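Ribokinase, putative (Burkholderia thailandensis, PDB 3B1P) binds inosine and ADP and probably phosphorylates nucleosides, as a nucleoside kinase of the PfkB (ribokinase) family. Local coordinates at residues L4-I9 with R65-L70; G51-A56 with A254-L259; L138-P143 with P162-P167. All coordinates share one frame; numbering follows the deposited sequence.

Overall arrangement
From the N terminus, interaction 1 closes the first loop by pairing strand 3-6 with strand 64-71. Helix 49-59 lies inside that loop and carries segment 51-56. Its partner, 254-259, comes far later in the chain, so interaction 2 crosses interaction 1. Interaction 3 follows interaction 1 in series and is nested within the loop closed by interaction 2. It joins the two strands of a beta-alpha-beta unit. Strands 3-6 and 138-141 are neighbours, so interactions 1 and 3 belong to one central sheet. Interaction 2 packs two helices on that sheet through Ile53, Ala54 and Arg256. All three contacts touch the bound inosine.

Interaction 1: L4-I9 with R65-L70; sequences LICGSI and RMMGTL. With NOS (inosine), chain B.
Leu4, Ile5 and Cys6 pair in parallel with Arg65, Met66 and Met67, and the strand directions differ by 26°. These are neighbouring strands of the central sheet of the ribokinase-type alpha/beta fold. Ile5 N donates to Arg65 O at 2.9 Å, and Met67 N donates to Ile5 O at 2.8 Å. Gly7 N makes a longer bond to Met67 O, 3.3 Å. Beyond it the backbones separate and water fills in. One water bridges Gly7 O and Thr69 N, and two more join Ile9 to Thr69 O.

Leu4, Cys6 and Met67 share one face of the sheet. Met67 SD lies 4.1 Å from Cys6 SG, and Leu4 CD1 rests on Met67 CB. On the other face, helix 49-59 packs over Ile5 and Met66. Met82 of helix 76-85 touches Met66 and Ile9. The Met66 chain bends at its last torsion (chi3 51°), which brings CE to 3.6 Å from Ile9 CD1. The same CD1 settles 3.6 Å from Gly68 CA, where no side chain stands in its way. Ile9 CG2 meets Leu70 CD2 at 3.7 Å, the two side chains crossing at about a right angle.

The loop after strand 3-6 brings Ser8 to the inosine. Ser8 OG accepts from Cys49 N and gives its proton to inosine N3, 2.9 Å away. Two bonds hold this hydroxyl on the base, while the next residue, Ile9, is packed on Met66 and Leu70.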
loop_
_atom_site.group_PDB
_atom_site.type_symbol
_atom_site.label_atom_id
_atom_site.label_comp_id
_atom_site.label_asym_id
_atom_site.label_seq_id
_atom_site.Cartn_x
_atom_site.Cartn_y
_atom_site.Cartn_z
ATOM N N LEU A 4 -1.171 27.530 -16.735
ATOM C CA LEU A 4 0.058 27.091 -16.060
ATOM C C LEU A 4 -0.340 25.948 -15.135
ATOM O O LEU A 4 -1.265 26.127 -14.342
ATOM C CB LEU A 4 0.675 28.234 -15.270
ATOM C CG LEU A 4 2.059 28.017 -14.630
ATOM C CD1 LEU A 4 3.083 27.956 -15.787
ATOM C CD2 LEU A 4 2.413 29.120 -13.665
ATOM N N ILE A 5 0.366 24.839 -15.224
ATOM C CA ILE A 5 0.025 23.691 -14.401
ATOM C C ILE A 5 1.154 23.354 -13.463
ATOM O O ILE A 5 2.173 22.784 -13.848
ATOM C CB ILE A 5 -0.354 22.517 -15.192
ATOM C CG1 ILE A 5 -1.528 22.870 -16.094
ATOM C CG2 ILE A 5 -0.748 21.374 -14.278
ATOM C CD1 ILE A 5 -1.574 21.994 -17.199
ATOM N N CYS A 6 0.942 23.740 -12.206
ATOM C CA CYS A 6 2.051 23.658 -11.225
ATOM C C CYS A 6 1.802 22.373 -10.430
ATOM O O CYS A 6 0.691 22.123 -9.974
ATOM C CB CYS A 6 2.103 24.833 -10.300
ATOM S SG CYS A 6 2.279 26.464 -11.059
ATOM N N GLY A 7 2.825 21.555 -10.315
ATOM C CA GLY A 7 2.697 20.352 -9.507
ATOM C C GLY A 7 3.773 19.368 -9.785
ATOM O O GLY A 7 4.760 19.660 -10.482
ATOM N N SER A 8 3.610 18.160 -9.257
ATOM C CA SER A 8 4.650 17.149 -9.375
ATOM C C SER A 8 4.717 16.573 -10.796
ATOM O O SER A 8 3.719 16.540 -11.560
ATOM C CB SER A 8 4.429 16.005 -8.372
ATOM O OG SER A 8 3.174 15.411 -8.568
ATOM N N ILE A 9 5.927 16.159 -11.144
ATOM C CA ILE A 9 6.168 15.412 -12.356
ATOM C C ILE A 9 6.947 14.214 -11.902
ATOM O O ILE A 9 7.973 14.356 -11.228
ATOM C CB ILE A 9 6.930 16.228 -13.429
ATOM C CG1 ILE A 9 6.336 17.638 -13.536
ATOM C CG2 ILE A 9 6.965 15.450 -14.751
ATOM C CD1 ILE A 9 7.243 18.645 -14.402
ATOM N N ARG A 65 0.956 24.449 -19.835
ATOM C CA ARG A 65 2.371 24.740 -19.615
ATOM C C ARG A 65 2.722 24.184 -18.247
ATOM O O ARG A 65 2.413 24.845 -17.267
ATOM C CB ARG A 65 2.631 26.234 -19.618
ATOM C CG ARG A 65 2.060 27.026 -20.823
ATOM C CD ARG A 65 2.909 26.901 -22.095
ATOM N NE ARG A 65 2.252 27.546 -23.248
ATOM C CZ ARG A 65 2.489 28.783 -23.706
ATOM N NH1 ARG A 65 3.408 29.571 -23.154
ATOM N NH2 ARG A 65 1.803 29.241 -24.770
ATOM N N MET A 66 3.355 23.019 -18.216
ATOM C CA MET A 66 3.753 22.373 -16.917
ATOM C C MET A 66 4.840 23.173 -16.256
ATOM O O MET A 66 5.785 23.589 -16.962
ATOM C CB MET A 66 4.269 20.977 -17.156
ATOM C CG MET A 66 3.215 20.005 -17.589
ATOM S SD MET A 66 3.765 18.393 -18.208
ATOM C CE MET A 66 4.820 17.955 -16.919
ATOM N N MET A 67 4.714 23.439 -14.939
ATOM C CA MET A 67 5.761 24.071 -14.156
ATOM C C MET A 67 6.077 23.056 -13.040
ATOM O O MET A 67 5.221 22.794 -12.179
ATOM C CB MET A 67 5.300 25.403 -13.610
ATOM C CG MET A 67 6.311 26.097 -12.601
ATOM S SD MET A 67 6.022 27.758 -12.175
ATOM C CE MET A 67 6.701 28.561 -13.685
ATOM N N GLY A 68 7.256 22.450 -13.088
ATOM C CA GLY A 68 7.607 21.438 -12.092
ATOM C C GLY A 68 9.067 21.224 -12.249
ATOM O O GLY A 68 9.653 21.649 -13.267
ATOM N N THR A 69 9.629 20.477 -11.300
ATOM C CA THR A 69 11.113 20.052 -11.463
ATOM C C THR A 69 11.276 18.523 -11.706
ATOM O O THR A 69 10.562 17.664 -11.130
ATOM C CB THR A 69 11.830 20.452 -10.164
ATOM O OG1 THR A 69 10.888 20.169 -9.026
ATOM C CG2 THR A 69 12.157 21.889 -10.186
ATOM N N LEU A 70 12.239 18.127 -12.556
ATOM C CA LEU A 70 12.551 16.753 -12.806
ATOM C C LEU A 70 14.055 16.635 -12.446
ATOM O O LEU A 70 14.726 17.651 -12.239
ATOM C CB LEU A 70 12.402 16.393 -14.284
ATOM C CG LEU A 70 10.970 16.035 -14.730
ATOM C CD1 LEU A 70 10.933 16.038 -16.241
ATOM C CD2 LEU A 70 10.548 14.676 -14.234
HETATM N N9 NOS B . 1.592 11.850 -6.256
HETATM C C4 NOS B . 2.125 12.915 -5.652
HETATM N N3 NOS B . 2.543 14.169 -6.023
HETATM C C2 NOS B . 3.025 15.061 -5.146
HETATM N N1 NOS B . 3.126 14.723 -3.819
HETATM C C6 NOS B . 2.763 13.504 -3.346
HETATM O O6 NOS B . 2.819 13.266 -2.010
HETATM C C5 NOS B . 2.145 12.514 -4.227
HETATM N N7 NOS B . 1.677 11.257 -4.116
HETATM C C8 NOS B . 1.325 10.832 -5.376
HETATM C "C5'" NOS B . -2.113 10.991 -8.906
HETATM O "O5'" NOS B . -2.905 12.183 -8.674
HETATM C "C4'" NOS B . -0.633 11.405 -8.934
HETATM O "O4'" NOS B . -0.226 11.851 -7.645
HETATM C "C1'" NOS B . 1.245 11.813 -7.681
HETATM C "C2'" NOS B . 1.532 10.523 -8.386
HETATM O "O2'" NOS B . 2.718 10.768 -9.150
HETATM C "C3'" NOS B . 0.315 10.258 -9.263
HETATM O "O3'" NOS B . 0.669 10.290 -10.684
HETATM O O HOH W 1 7.312 19.809 -9.407
HETATM O O HOH W 2 10.551 14.989 -10.395
HETATM O O HOH W 3 8.104 17.226 -9.541
#

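Interaction 2: G51-A56 with A254-L259; sequences GNIAYA and AFRGGL. With NOS (inosine), chain B.
Ala56 CB lies over the backbone of the helix opposite, 3.7 Å from Ala254 CA and 3.8 Å from Gly257 CA. Gly257 has no side chain, and the helices come close there: the axes of 51-56 and 254-259 approach to 7.3 Å and cross at -47°. Ile53 packs one turn earlier on the same side. Its CG2 branch faces Gly257 N at 4.0 Å, while CG1 touches Arg256 CB at 4.2 Å. No hydrogen bond links the two segments. Met279 of helix 269-284 and Tyr292 lie against both Ala56 and Ala254.

Polar groups leave the interface in two directions. Arg256 begins toward helix 49-59 but its chain runs extended from CG to NE and leads away. Arg256 NE forms a salt bridge with Asp166 OD1, and NH1 binds Gly252 O. The guanidinium is therefore held both from the loop after strand 163-165 and from the first turn of its own helix.

Asn52 points to the nucleoside. With CG anti to the carbonyl carbon (chi1 -60°), the amide is carried to the ribose. Asn52 ND2 donates to O3' of inosine at 3.1 Å, with an N-H...O angle of 153°, and is also bonded to Asp253 OD2. Gln290 NE2 bonds to Asn52 OD1. Bonds at both ends of the amide fix which way it is turned. Asp253 itself binds inosine, and Phe255 touches ADP. Close apolar packing of small residues thus sets helix 49-59, with its ribose-binding Asn52, against the helix that borders both the nucleoside and the nucleotide.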
loop_
_atom_site.group_PDB
_atom_site.type_symbol
_atom_site.label_atom_id
_atom_site.label_comp_id
_atom_site.label_asym_id
_atom_site.label_seq_id
_atom_site.Cartn_x
_atom_site.Cartn_y
_atom_site.Cartn_z
ATOM N N GLY A 51 1.974 16.473 -14.581
ATOM C CA GLY A 51 2.006 15.671 -15.802
ATOM C C GLY A 51 0.622 15.203 -16.218
ATOM O O GLY A 51 0.209 15.338 -17.372
ATOM N N ASN A 52 -0.125 14.695 -15.247
ATOM C CA ASN A 52 -1.450 14.116 -15.542
ATOM C C ASN A 52 -2.443 15.201 -15.935
ATOM O O ASN A 52 -3.233 14.988 -16.864
ATOM C CB ASN A 52 -2.012 13.396 -14.271
ATOM C CG ASN A 52 -1.097 12.251 -13.776
ATOM O OD1 ASN A 52 -0.265 11.717 -14.519
ATOM N ND2 ASN A 52 -1.283 11.867 -12.484
ATOM N N ILE A 53 -2.461 16.314 -15.210
ATOM C CA ILE A 53 -3.436 17.409 -15.475
ATOM C C ILE A 53 -3.107 18.047 -16.832
ATOM O O ILE A 53 -4.010 18.263 -17.643
ATOM C CB ILE A 53 -3.384 18.472 -14.417
ATOM C CG1 ILE A 53 -3.823 17.843 -13.078
ATOM C CG2 ILE A 53 -4.315 19.687 -14.760
ATOM C CD1 ILE A 53 -3.438 18.773 -11.862
ATOM N N ALA A 54 -1.822 18.261 -17.099
ATOM C CA ALA A 54 -1.436 18.859 -18.405
ATOM C C ALA A 54 -1.789 17.895 -19.562
ATOM O O ALA A 54 -2.247 18.356 -20.660
ATOM C CB ALA A 54 0.037 19.169 -18.431
ATOM N N TYR A 55 -1.643 16.604 -19.326
ATOM C CA TYR A 55 -1.915 15.566 -20.317
ATOM C C TYR A 55 -3.404 15.653 -20.717
ATOM O O TYR A 55 -3.776 15.617 -21.889
ATOM C CB TYR A 55 -1.621 14.140 -19.791
ATOM C CG TYR A 55 -1.942 13.057 -20.818
ATOM C CD1 TYR A 55 -1.089 12.845 -21.923
ATOM C CD2 TYR A 55 -3.075 12.238 -20.694
ATOM C CE1 TYR A 55 -1.376 11.832 -22.849
ATOM C CE2 TYR A 55 -3.356 11.231 -21.608
ATOM C CZ TYR A 55 -2.512 11.082 -22.722
ATOM O OH TYR A 55 -2.816 10.095 -23.609
ATOM N N ALA A 56 -4.260 15.739 -19.699
ATOM C CA ALA A 56 -5.704 15.852 -19.921
ATOM C C ALA A 56 -6.045 17.151 -20.657
ATOM O O ALA A 56 -6.892 17.128 -21.598
ATOM C CB ALA A 56 -6.470 15.765 -18.572
ATOM N N ALA A 254 -7.353 13.950 -14.390
ATOM C CA ALA A 254 -8.043 13.987 -15.717
ATOM C C ALA A 254 -9.228 14.946 -15.532
ATOM O O ALA A 254 -9.448 15.863 -16.320
ATOM C CB ALA A 254 -8.538 12.598 -16.067
ATOM N N PHE A 255 -9.961 14.780 -14.425
ATOM C CA PHE A 255 -11.083 15.671 -14.129
ATOM C C PHE A 255 -10.609 17.135 -14.078
ATOM O O PHE A 255 -11.194 18.028 -14.661
ATOM C CB PHE A 255 -11.682 15.239 -12.742
ATOM C CG PHE A 255 -12.892 16.025 -12.293
ATOM C CD1 PHE A 255 -14.154 15.496 -12.490
ATOM C CD2 PHE A 255 -12.754 17.271 -11.672
ATOM C CE1 PHE A 255 -15.323 16.214 -12.016
ATOM C CE2 PHE A 255 -13.872 18.002 -11.249
ATOM C CZ PHE A 255 -15.149 17.471 -11.434
ATOM N N ARG A 256 -9.485 17.404 -13.383
ATOM C CA ARG A 256 -9.010 18.789 -13.307
ATOM C C ARG A 256 -8.605 19.384 -14.691
ATOM O O ARG A 256 -8.762 20.562 -14.903
ATOM C CB ARG A 256 -7.797 18.848 -12.377
ATOM C CG ARG A 256 -8.316 18.940 -10.904
ATOM C CD ARG A 256 -7.328 18.302 -9.970
ATOM N NE ARG A 256 -7.802 18.252 -8.574
ATOM C CZ ARG A 256 -8.788 17.481 -8.098
ATOM N NH1 ARG A 256 -9.538 16.719 -8.910
ATOM N NH2 ARG A 256 -9.052 17.477 -6.783
ATOM N N GLY A 257 -8.078 18.547 -15.573
ATOM C CA GLY A 257 -7.774 18.949 -16.978
ATOM C C GLY A 257 -9.042 19.400 -17.683
ATOM O O GLY A 257 -9.063 20.507 -18.294
ATOM N N GLY A 258 -10.116 18.620 -17.521
ATOM C CA GLY A 258 -11.430 19.045 -18.059
ATOM C C GLY A 258 -11.961 20.306 -17.437
ATOM O O GLY A 258 -12.491 21.196 -18.124
ATOM N N LEU A 259 -11.840 20.462 -16.111
ATOM C CA LEU A 259 -12.318 21.684 -15.504
ATOM C C LEU A 259 -11.560 22.906 -15.955
ATOM O O LEU A 259 -12.160 23.942 -16.201
ATOM C CB LEU A 259 -12.216 21.612 -13.972
ATOM C CG LEU A 259 -13.271 22.373 -13.201
ATOM C CD1 LEU A 259 -14.612 21.646 -13.241
ATOM C CD2 LEU A 259 -12.723 22.432 -11.780
HETATM N N9 NOS B . 1.592 11.850 -6.256
HETATM C C4 NOS B . 2.125 12.915 -5.652
HETATM N N3 NOS B . 2.543 14.169 -6.023
HETATM C C2 NOS B . 3.025 15.061 -5.146
HETATM N N1 NOS B . 3.126 14.723 -3.819
HETATM C C6 NOS B . 2.763 13.504 -3.346
HETATM O O6 NOS B . 2.819 13.266 -2.010
HETATM C C5 NOS B . 2.145 12.514 -4.227
HETATM N N7 NOS B . 1.677 11.257 -4.116
HETATM C C8 NOS B . 1.325 10.832 -5.376
HETATM C "C5'" NOS B . -2.113 10.991 -8.906
HETATM O "O5'" NOS B . -2.905 12.183 -8.674
HETATM C "C4'" NOS B . -0.633 11.405 -8.934
HETATM O "O4'" NOS B . -0.226 11.851 -7.645
HETATM C "C1'" NOS B . 1.245 11.813 -7.681
HETATM C "C2'" NOS B . 1.532 10.523 -8.386
HETATM O "O2'" NOS B . 2.718 10.768 -9.150
HETATM C "C3'" NOS B . 0.315 10.258 -9.263
HETATM O "O3'" NOS B . 0.669 10.290 -10.684
#

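Interaction 3: L138-P143 with P162-P167; sequences LAIVGP and PFIFDP. With NOS (inosine), chain B.
Ile164 O takes the shortest polar bond of the contact, 2.8 Å from Val141 N. Ile140 CA adds a CA-H...O contact to the same oxygen. Ala139 O likewise accepts from Ile164 N at 2.9 Å. At the two ends, Ala139 N donates to Pro162 O, and Asp166 N donates to Val141 O. This is the ladder of a parallel pair, the strands running 16° apart.

Ile140 and Ile164 share the face covered by Leu260 of helix 251-264. Ile140 holds CG1 opposite its backbone N (chi1 -177°), which lays CG1 3.8 Å from Ile164 CB. Its CD1 reaches on to Asp166 CB at 3.9 Å. The other face carries Ala139, Val141, Phe163 and Phe165. There Ala139 CB meets Phe163 CB at 3.9 Å, and Val141 CG2 meets Phe163 CD1 at the same separation. Leu156 of helix 146-159 packs on Ala139, Val141 and Phe163. That helix links the two strands in a beta-alpha-beta crossover. Next along the chain, Pro167 CD sits over the centre of the Phe165 ring, 3.8 Å above its plane.

At the C-terminal ends of the strands, Asp166 leans across to the neighbouring loop. Its OD2 lies 3.6 Å from Pro143 CD. Pro143 CB in turn touches C2 of inosine at 3.5 Å. An apolar pair of strands therefore ends in one buried carboxylate, whose charge Arg256 probably balances, and one proline that lines the nucleoside pocket.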
loop_
_atom_site.group_PDB
_atom_site.type_symbol
_atom_site.label_atom_id
_atom_site.label_comp_id
_atom_site.label_asym_id
_atom_site.label_seq_id
_atom_site.Cartn_x
_atom_site.Cartn_y
_atom_site.Cartn_z
ATOM N N LEU A 138 -4.677 31.451 -16.520
ATOM C CA LEU A 138 -5.349 30.525 -15.549
ATOM C C LEU A 138 -4.248 29.606 -15.056
ATOM O O LEU A 138 -3.355 29.244 -15.829
ATOM C CB LEU A 138 -6.419 29.660 -16.261
ATOM C CG LEU A 138 -7.220 28.660 -15.397
ATOM C CD1 LEU A 138 -7.943 29.354 -14.288
ATOM C CD2 LEU A 138 -8.211 27.874 -16.328
ATOM N N ALA A 139 -4.342 29.134 -13.810
ATOM C CA ALA A 139 -3.355 28.212 -13.341
ATOM C C ALA A 139 -3.999 27.204 -12.387
ATOM O O ALA A 139 -5.144 27.407 -11.950
ATOM C CB ALA A 139 -2.245 28.980 -12.553
ATOM N N ILE A 140 -3.243 26.162 -12.105
ATOM C CA ILE A 140 -3.585 25.241 -11.012
ATOM C C ILE A 140 -2.323 25.059 -10.169
ATOM O O ILE A 140 -1.242 24.958 -10.733
ATOM C CB ILE A 140 -4.192 23.877 -11.510
ATOM C CG1 ILE A 140 -4.591 23.007 -10.280
ATOM C CG2 ILE A 140 -3.258 23.072 -12.491
ATOM C CD1 ILE A 140 -5.615 21.894 -10.714
ATOM N N VAL A 141 -2.494 25.001 -8.861
ATOM C CA VAL A 141 -1.381 24.651 -7.940
ATOM C C VAL A 141 -1.743 23.320 -7.314
ATOM O O VAL A 141 -2.686 23.287 -6.511
ATOM C CB VAL A 141 -1.267 25.727 -6.893
ATOM C CG1 VAL A 141 -0.169 25.361 -5.859
ATOM C CG2 VAL A 141 -0.922 27.046 -7.571
ATOM N N GLY A 142 -1.031 22.252 -7.724
ATOM C CA GLY A 142 -1.304 20.872 -7.358
ATOM C C GLY A 142 -0.233 20.388 -6.388
ATOM O O GLY A 142 0.698 21.153 -6.034
ATOM N N PRO A 143 -0.366 19.129 -5.971
ATOM C CA PRO A 143 0.583 18.520 -5.004
ATOM C C PRO A 143 2.035 18.663 -5.515
ATOM O O PRO A 143 2.349 18.322 -6.698
ATOM C CB PRO A 143 0.129 17.056 -4.987
ATOM C CG PRO A 143 -1.375 17.134 -5.226
ATOM C CD PRO A 143 -1.404 18.193 -6.403
ATOM N N PRO A 162 -5.764 34.000 -11.870
ATOM C CA PRO A 162 -6.653 33.167 -11.021
ATOM C C PRO A 162 -6.197 31.719 -11.022
ATOM O O PRO A 162 -5.720 31.180 -12.064
ATOM C CB PRO A 162 -8.021 33.269 -11.708
ATOM C CG PRO A 162 -7.681 33.669 -13.158
ATOM C CD PRO A 162 -6.472 34.561 -13.024
ATOM N N PHE A 163 -6.322 31.048 -9.871
ATOM C CA PHE A 163 -5.861 29.661 -9.873
ATOM C C PHE A 163 -6.792 28.698 -9.125
ATOM O O PHE A 163 -7.466 29.121 -8.217
ATOM C CB PHE A 163 -4.384 29.502 -9.366
ATOM C CG PHE A 163 -4.177 29.891 -7.918
ATOM C CD1 PHE A 163 -4.260 28.917 -6.921
ATOM C CD2 PHE A 163 -3.852 31.235 -7.563
ATOM C CE1 PHE A 163 -4.037 29.269 -5.566
ATOM C CE2 PHE A 163 -3.632 31.601 -6.199
ATOM C CZ PHE A 163 -3.735 30.605 -5.217
ATOM N N ILE A 164 -6.770 27.429 -9.559
ATOM C CA ILE A 164 -7.410 26.318 -8.801
ATOM C C ILE A 164 -6.363 25.847 -7.788
ATOM O O ILE A 164 -5.201 25.556 -8.170
ATOM C CB ILE A 164 -7.713 25.169 -9.702
ATOM C CG1 ILE A 164 -8.757 25.596 -10.766
ATOM C CG2 ILE A 164 -8.380 24.038 -8.890
ATOM C CD1 ILE A 164 -9.119 24.351 -11.645
ATOM N N PHE A 165 -6.756 25.804 -6.518
ATOM C CA PHE A 165 -5.895 25.237 -5.482
ATOM C C PHE A 165 -6.301 23.780 -5.316
ATOM O O PHE A 165 -7.463 23.501 -5.069
ATOM C CB PHE A 165 -6.055 26.048 -4.207
ATOM C CG PHE A 165 -5.251 25.520 -3.026
ATOM C CD1 PHE A 165 -3.861 25.300 -3.134
ATOM C CD2 PHE A 165 -5.877 25.343 -1.788
ATOM C CE1 PHE A 165 -3.148 24.843 -2.018
ATOM C CE2 PHE A 165 -5.151 24.882 -0.693
ATOM C CZ PHE A 165 -3.784 24.659 -0.808
ATOM N N ASP A 166 -5.315 22.875 -5.434
ATOM C CA ASP A 166 -5.527 21.446 -5.478
ATOM C C ASP A 166 -4.519 20.806 -4.540
ATOM O O ASP A 166 -3.537 20.242 -5.004
ATOM C CB ASP A 166 -5.274 21.025 -6.967
ATOM C CG ASP A 166 -5.207 19.535 -7.197
ATOM O OD1 ASP A 166 -5.889 18.732 -6.496
ATOM O OD2 ASP A 166 -4.387 19.125 -8.105
ATOM N N PRO A 167 -4.715 20.919 -3.217
ATOM C CA PRO A 167 -3.609 20.492 -2.332
ATOM C C PRO A 167 -3.343 18.996 -2.347
ATOM O O PRO A 167 -2.186 18.574 -2.148
ATOM C CB PRO A 167 -4.044 20.994 -0.942
ATOM C CG PRO A 167 -5.605 21.026 -1.052
ATOM C CD PRO A 167 -5.831 21.518 -2.471
HETATM N N9 NOS B . 1.592 11.850 -6.256
HETATM C C4 NOS B . 2.125 12.915 -5.652
HETATM N N3 NOS B . 2.543 14.169 -6.023
HETATM C C2 NOS B . 3.025 15.061 -5.146
HETATM N N1 NOS B . 3.126 14.723 -3.819
HETATM C C6 NOS B . 2.763 13.504 -3.346
HETATM O O6 NOS B . 2.819 13.266 -2.010
HETATM C C5 NOS B . 2.145 12.514 -4.227
HETATM N N7 NOS B . 1.677 11.257 -4.116
HETATM C C8 NOS B . 1.325 10.832 -5.376
HETATM C "C5'" NOS B . -2.113 10.991 -8.906
HETATM O "O5'" NOS B . -2.905 12.183 -8.674
HETATM C "C4'" NOS B . -0.633 11.405 -8.934
HETATM O "O4'" NOS B . -0.226 11.851 -7.645
HETATM C "C1'" NOS B . 1.245 11.813 -7.681
HETATM C "C2'" NOS B . 1.532 10.523 -8.386
HETATM O "O2'" NOS B . 2.718 10.768 -9.150
HETATM C "C3'" NOS B . 0.315 10.258 -9.263
HETATM O "O3'" NOS B . 0.669 10.290 -10.684
#